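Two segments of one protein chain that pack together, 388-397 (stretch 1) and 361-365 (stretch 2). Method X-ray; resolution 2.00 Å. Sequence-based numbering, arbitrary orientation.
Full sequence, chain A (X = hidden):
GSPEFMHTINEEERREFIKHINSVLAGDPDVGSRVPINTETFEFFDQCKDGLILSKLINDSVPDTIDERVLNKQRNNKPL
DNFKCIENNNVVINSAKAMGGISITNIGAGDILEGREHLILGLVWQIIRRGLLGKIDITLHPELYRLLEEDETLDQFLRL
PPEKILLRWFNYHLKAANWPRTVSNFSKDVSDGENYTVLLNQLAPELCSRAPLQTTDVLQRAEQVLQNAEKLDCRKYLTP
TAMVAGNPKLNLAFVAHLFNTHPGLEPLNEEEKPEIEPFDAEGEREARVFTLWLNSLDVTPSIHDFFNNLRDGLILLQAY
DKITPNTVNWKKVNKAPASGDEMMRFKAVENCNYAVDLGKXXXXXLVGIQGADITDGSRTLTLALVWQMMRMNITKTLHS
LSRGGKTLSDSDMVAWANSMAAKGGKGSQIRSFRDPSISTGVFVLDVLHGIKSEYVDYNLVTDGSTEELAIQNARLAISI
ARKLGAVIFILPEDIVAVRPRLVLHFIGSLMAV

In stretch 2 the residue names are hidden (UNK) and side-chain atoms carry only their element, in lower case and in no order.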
ATOM      1  N   GLN A 388     -15.043  -6.675 -14.875  1.00 25.47           N
ATOM      2  CA  GLN A 388     -15.674  -7.972 -15.105  1.00 25.25           C
ATOM      3  C   GLN A 388     -14.873  -9.073 -14.421  1.00 26.43           C
ATOM      4  O   GLN A 388     -15.445 -10.023 -13.885  1.00 27.27           O
ATOM      5  CB  GLN A 388     -15.777  -8.268 -16.599  1.00 25.08           C
ATOM      6  CG  GLN A 388     -16.822  -7.441 -17.288  1.00 23.93           C
ATOM      7  CD  GLN A 388     -18.218  -7.776 -16.822  1.00 26.35           C
ATOM      8  OE1 GLN A 388     -19.037  -6.882 -16.606  1.00 28.70           O
ATOM      9  NE2 GLN A 388     -18.505  -9.070 -16.666  1.00 23.34           N
ATOM     10  N   MET A 389     -13.549  -8.950 -14.452  1.00 24.19           N
ATOM     11  CA  MET A 389     -12.690  -9.937 -13.807  1.00 26.33           C
ATOM     12  C   MET A 389     -12.914  -9.903 -12.293  1.00 26.64           C
ATOM     13  O   MET A 389     -13.072 -10.945 -11.654  1.00 25.01           O
ATOM     14  CB  MET A 389     -11.215  -9.659 -14.122  1.00 25.62           C
ATOM     15  CG  MET A 389     -10.280 -10.780 -13.710  1.00 27.60           C
ATOM     16  SD  MET A 389      -8.530 -10.376 -13.924  1.00 33.34           S
ATOM     17  CE  MET A 389      -8.191 -11.081 -15.532  1.00 31.32           C
ATOM     18  N   MET A 390     -12.927  -8.705 -11.718  1.00 24.52           N
ATOM     19  CA  MET A 390     -13.152  -8.574 -10.283  1.00 25.77           C
ATOM     20  C   MET A 390     -14.552  -9.060  -9.919  1.00 26.21           C
ATOM     21  O   MET A 390     -14.732  -9.775  -8.939  1.00 27.83           O
ATOM     22  CB  MET A 390     -13.004  -7.113  -9.834  1.00 26.04           C
ATOM     23  CG  MET A 390     -13.497  -6.852  -8.405  1.00 25.29           C
ATOM     24  SD  MET A 390     -13.199  -5.152  -7.801  1.00 30.10           S
ATOM     25  CE  MET A 390     -11.480  -5.235  -7.379  1.00 26.28           C
ATOM     26  N   ARG A 391     -15.540  -8.667 -10.714  1.00 25.42           N
ATOM     27  CA  ARG A 391     -16.922  -9.043 -10.451  1.00 27.56           C
ATOM     28  C   ARG A 391     -17.171 -10.550 -10.497  1.00 28.93           C
ATOM     29  O   ARG A 391     -17.872 -11.097  -9.635  1.00 25.94           O
ATOM     30  CB  ARG A 391     -17.857  -8.345 -11.438  1.00 26.49           C
ATOM     31  CG  ARG A 391     -19.328  -8.637 -11.202  1.00 27.25           C
ATOM     32  CD  ARG A 391     -19.778  -8.121  -9.835  1.00 25.93           C
ATOM     33  NE  ARG A 391     -21.184  -8.426  -9.572  1.00 27.12           N
ATOM     34  CZ  ARG A 391     -21.647  -9.613  -9.179  1.00 26.33           C
ATOM     35  NH1 ARG A 391     -20.820 -10.632  -8.999  1.00 26.28           N
ATOM     36  NH2 ARG A 391     -22.948  -9.775  -8.954  1.00 27.65           N
ATOM     37  N   MET A 392     -16.616 -11.218 -11.506  1.00 29.29           N
ATOM     38  CA  MET A 392     -16.801 -12.659 -11.627  1.00 30.86           C
ATOM     39  C   MET A 392     -16.127 -13.364 -10.465  1.00 30.76           C
ATOM     40  O   MET A 392     -16.643 -14.356  -9.956  1.00 33.23           O
ATOM     41  CB  MET A 392     -16.224 -13.178 -12.941  1.00 31.58           C
ATOM     42  CG  MET A 392     -16.517 -14.652 -13.183  1.00 32.47           C
ATOM     43  SD  MET A 392     -18.292 -14.994 -13.118  1.00 36.04           S
ATOM     44  CE  MET A 392     -18.832 -14.367 -14.708  1.00 34.43           C
ATOM     45  N   ASN A 393     -14.980 -12.842 -10.040  1.00 30.03           N
ATOM     46  CA  ASN A 393     -14.245 -13.428  -8.926  1.00 29.68           C
ATOM     47  C   ASN A 393     -15.113 -13.410  -7.668  1.00 30.96           C
ATOM     48  O   ASN A 393     -15.115 -14.371  -6.899  1.00 28.50           O
ATOM     49  CB  ASN A 393     -12.955 -12.649  -8.677  1.00 32.05           C
ATOM     50  CG  ASN A 393     -12.062 -13.309  -7.642  1.00 33.14           C
ATOM     51  OD1 ASN A 393     -11.467 -12.634  -6.811  1.00 36.72           O
ATOM     52  ND2 ASN A 393     -11.955 -14.630  -7.699  1.00 32.41           N
ATOM     53  N   ILE A 394     -15.845 -12.314  -7.458  1.00 30.07           N
ATOM     54  CA  ILE A 394     -16.730 -12.200  -6.298  1.00 30.85           C
ATOM     55  C   ILE A 394     -17.809 -13.287  -6.361  1.00 32.16           C
ATOM     56  O   ILE A 394     -18.097 -13.944  -5.364  1.00 33.71           O
ATOM     57  CB  ILE A 394     -17.420 -10.814  -6.240  1.00 30.05           C
ATOM     58  CG1 ILE A 394     -16.414  -9.741  -5.820  1.00 27.80           C
ATOM     59  CG2 ILE A 394     -18.583 -10.843  -5.255  1.00 30.64           C
ATOM     60  CD1 ILE A 394     -16.986  -8.336  -5.865  1.00 28.66           C
ATOM     61  N   THR A 395     -18.398 -13.473  -7.535  1.00 32.95           N
ATOM     62  CA  THR A 395     -19.435 -14.484  -7.718  1.00 35.74           C
ATOM     63  C   THR A 395     -18.902 -15.879  -7.411  1.00 36.60           C
ATOM     64  O   THR A 395     -19.526 -16.645  -6.674  1.00 35.08           O
ATOM     65  CB  THR A 395     -19.965 -14.499  -9.174  1.00 37.64           C
ATOM     66  OG1 THR A 395     -20.576 -13.241  -9.480  1.00 38.52           O
ATOM     67  CG2 THR A 395     -20.988 -15.626  -9.368  1.00 37.17           C
ATOM     68  N   LYS A 396     -17.746 -16.202  -7.985  1.00 36.76           N
ATOM     69  CA  LYS A 396     -17.147 -17.517  -7.807  1.00 39.41           C
ATOM     70  C   LYS A 396     -16.635 -17.793  -6.406  1.00 39.30           C
ATOM     71  O   LYS A 396     -16.810 -18.894  -5.890  1.00 39.22           O
ATOM     72  CB  LYS A 396     -16.016 -17.724  -8.818  1.00 42.06           C
ATOM     73  CG  LYS A 396     -16.472 -17.645 -10.277  1.00 45.50           C
ATOM     74  CD  LYS A 396     -17.549 -18.668 -10.582  1.00 47.93           C
ATOM     75  CE  LYS A 396     -18.011 -18.575 -12.030  1.00 51.04           C
ATOM     76  NZ  LYS A 396     -16.902 -18.845 -12.992  1.00 51.93           N
ATOM     77  N   THR A 397     -15.994 -16.811  -5.789  1.00 39.70           N
ATOM     78  CA  THR A 397     -15.481 -17.010  -4.443  1.00 41.12           C
ATOM     79  C   THR A 397     -16.635 -17.157  -3.451  1.00 41.56           C
ATOM     80  O   THR A 397     -16.516 -17.885  -2.467  1.00 43.28           O
ATOM     81  CB  THR A 397     -14.582 -15.840  -3.985  1.00 40.68           C
ATOM     82  OG1 THR A 397     -15.368 -14.650  -3.869  1.00 44.00           O
ATOM     83  CG2 THR A 397     -13.452 -15.613  -4.972  1.00 41.41           C
ATOM     84  N   UNK A 361     -14.871 -16.734 -22.320  1.00 30.86           N
ATOM     85  CA  UNK A 361     -15.023 -18.144 -21.963  1.00 33.45           C
ATOM     86  C   UNK A 361     -15.487 -18.298 -20.523  1.00 35.37           C
ATOM     87  O   UNK A 361     -16.284 -19.189 -20.210  1.00 34.28           O
ATOM     88  o   UNK A 361     -14.176 -19.168 -24.442  1.00 39.60           O
ATOM     89  c   UNK A 361     -13.705 -18.904 -22.125  1.00 35.66           C
ATOM     90  n   UNK A 361     -12.016 -19.179 -23.833  1.00 38.78           N
ATOM     91  c   UNK A 361     -13.317 -19.091 -23.571  1.00 36.80           C
ATOM     92  N   UNK A 362     -14.987 -17.426 -19.651  1.00 34.34           N
ATOM     93  CA  UNK A 362     -15.335 -17.477 -18.242  1.00 34.07           C
ATOM     94  C   UNK A 362     -16.677 -16.840 -17.892  1.00 33.39           C
ATOM     95  O   UNK A 362     -17.048 -16.763 -16.720  1.00 34.21           O
ATOM     96  c   UNK A 362     -13.005 -17.728 -17.305  1.00 35.44           C
ATOM     97  o   UNK A 362     -12.229 -16.318 -15.543  1.00 35.67           O
ATOM     98  c   UNK A 362     -11.936 -17.124 -16.429  1.00 36.10           C
ATOM     99  n   UNK A 362     -10.686 -17.524 -16.654  1.00 36.33           N
ATOM    100  c   UNK A 362     -14.224 -16.845 -17.418  1.00 34.35           C
ATOM    101  N   UNK A 363     -17.405 -16.392 -18.909  1.00 32.19           N
ATOM    102  CA  UNK A 363     -18.703 -15.794 -18.664  1.00 31.96           C
ATOM    103  C   UNK A 363     -18.741 -14.281 -18.530  1.00 30.86           C
ATOM    104  O   UNK A 363     -19.810 -13.714 -18.310  1.00 28.98           O
ATOM    105  N   UNK A 364     -17.593 -13.620 -18.654  1.00 29.89           N
ATOM    106  CA  UNK A 364     -17.551 -12.162 -18.554  1.00 29.77           C
ATOM    107  C   UNK A 364     -18.480 -11.551 -19.602  1.00 30.95           C
ATOM    108  O   UNK A 364     -18.789 -12.170 -20.626  1.00 30.43           O
ATOM    109  c   UNK A 364     -15.371 -12.889 -16.779  1.00 25.07           C
ATOM    110  c   UNK A 364     -15.094 -11.994 -17.809  1.00 25.06           C
ATOM    111  c   UNK A 364     -14.377 -13.247 -15.858  1.00 23.22           C
ATOM    112  c   UNK A 364     -16.137 -11.622 -18.836  1.00 28.50           C
ATOM    113  c   UNK A 364     -13.092 -12.698 -15.962  1.00 23.47           C
ATOM    114  c   UNK A 364     -13.807 -11.451 -17.901  1.00 22.93           C
ATOM    115  c   UNK A 364     -12.809 -11.797 -16.990  1.00 23.02           C
ATOM    116  N   UNK A 365     -18.929 -10.332 -19.345  1.00 30.99           N
ATOM    117  CA  UNK A 365     -19.758  -9.629 -20.306  1.00 33.05           C
ATOM    118  C   UNK A 365     -18.790  -8.636 -20.959  1.00 32.94           C
ATOM    119  O   UNK A 365     -18.474  -7.597 -20.379  1.00 33.43           O
ATOM    120  c   UNK A 365     -20.895  -8.896 -19.596  1.00 32.84           C
ATOM    121  o   UNK A 365     -21.662  -8.145 -20.516  1.00 36.43           O
TER

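Position 361 carries four side-chain atoms beyond CA: two carbons in sequence, the second bonded to one oxygen and one nitrogen. It lies in the helix that ends here, is exposed, and makes no contact with stretch 1. A planar amide one methylene from the backbone is asparagine, so the residue is Asn361.

Position 362 has a longer side chain of three carbons, the third bearing one oxygen and one nitrogen. This side chain stays more than 5 Å from stretch 1, and the approach is made by the backbone instead: the backbone O of position 362 lies 3.6 Å from Met392 CE, with Lys396 NZ more distant at 4.3 Å from the same oxygen. The extra methylene makes this Gln362.

Position 363 has no side-chain atoms, and it touches stretch 1 through its backbone O, 3.8 Å from Met392 CE. The absence of a side chain identifies Gly363. It is the first residue to leave the helix, with a phi of 94° and a psi of 0° in a Schellman motif. A CB at these angles would be jammed against the carbonyl oxygen of the preceding residue, and such a CB on Gly363 would also sit 3.4 Å from Met392 CE. The backbone shape thus calls for glycine on its own account, while the neighboring methionine methyl leaves little room besides.

Position 364 shows one carbon followed by a ring of six carbons, with no heteroatom on the ring. The ring packs against both backbone and side-chain atoms of the stretch 1 helix, its carbons meeting Met389 and Met392, while Gln388 O and Met389 N lie over one face. This is Phe364, buried and contributing the largest covered area of the contact. Phe364 CZ lies 3.5 Å from Met389 CA, Phe364 CE2 is 3.9 Å from Met389 CB, and Phe364 CE1 is 3.5 Å from Met392 CB.

Position 365 has one carbon and then one oxygen, a short hydroxymethyl group. The backbone N of position 365 lies 3.0 Å from the modeled Gln388 NE2, although the amide of Gln388 is probably turned over. The hydroxymethyl makes this Ser365.

The contact works chiefly through Phe364. Gln388 and Met392, one helical turn apart and joined by the backbone hydrogen bond from Met392 N to Gln388 O (2.9 Å), both direct their CA-to-CB bonds toward stretch 2, and Met389 adds its backbone and CB to the surface that receives the ring. Met392 extends past the aromatic ring to the carbonyls of the helix-ending turn. With 332 Å² buried in total, the contact is small, with an apolar center where the Phe364 ring meets Met389 and Met392, and no clear hydrogen bond across it.

Stretch 2 361-365: NQGFS
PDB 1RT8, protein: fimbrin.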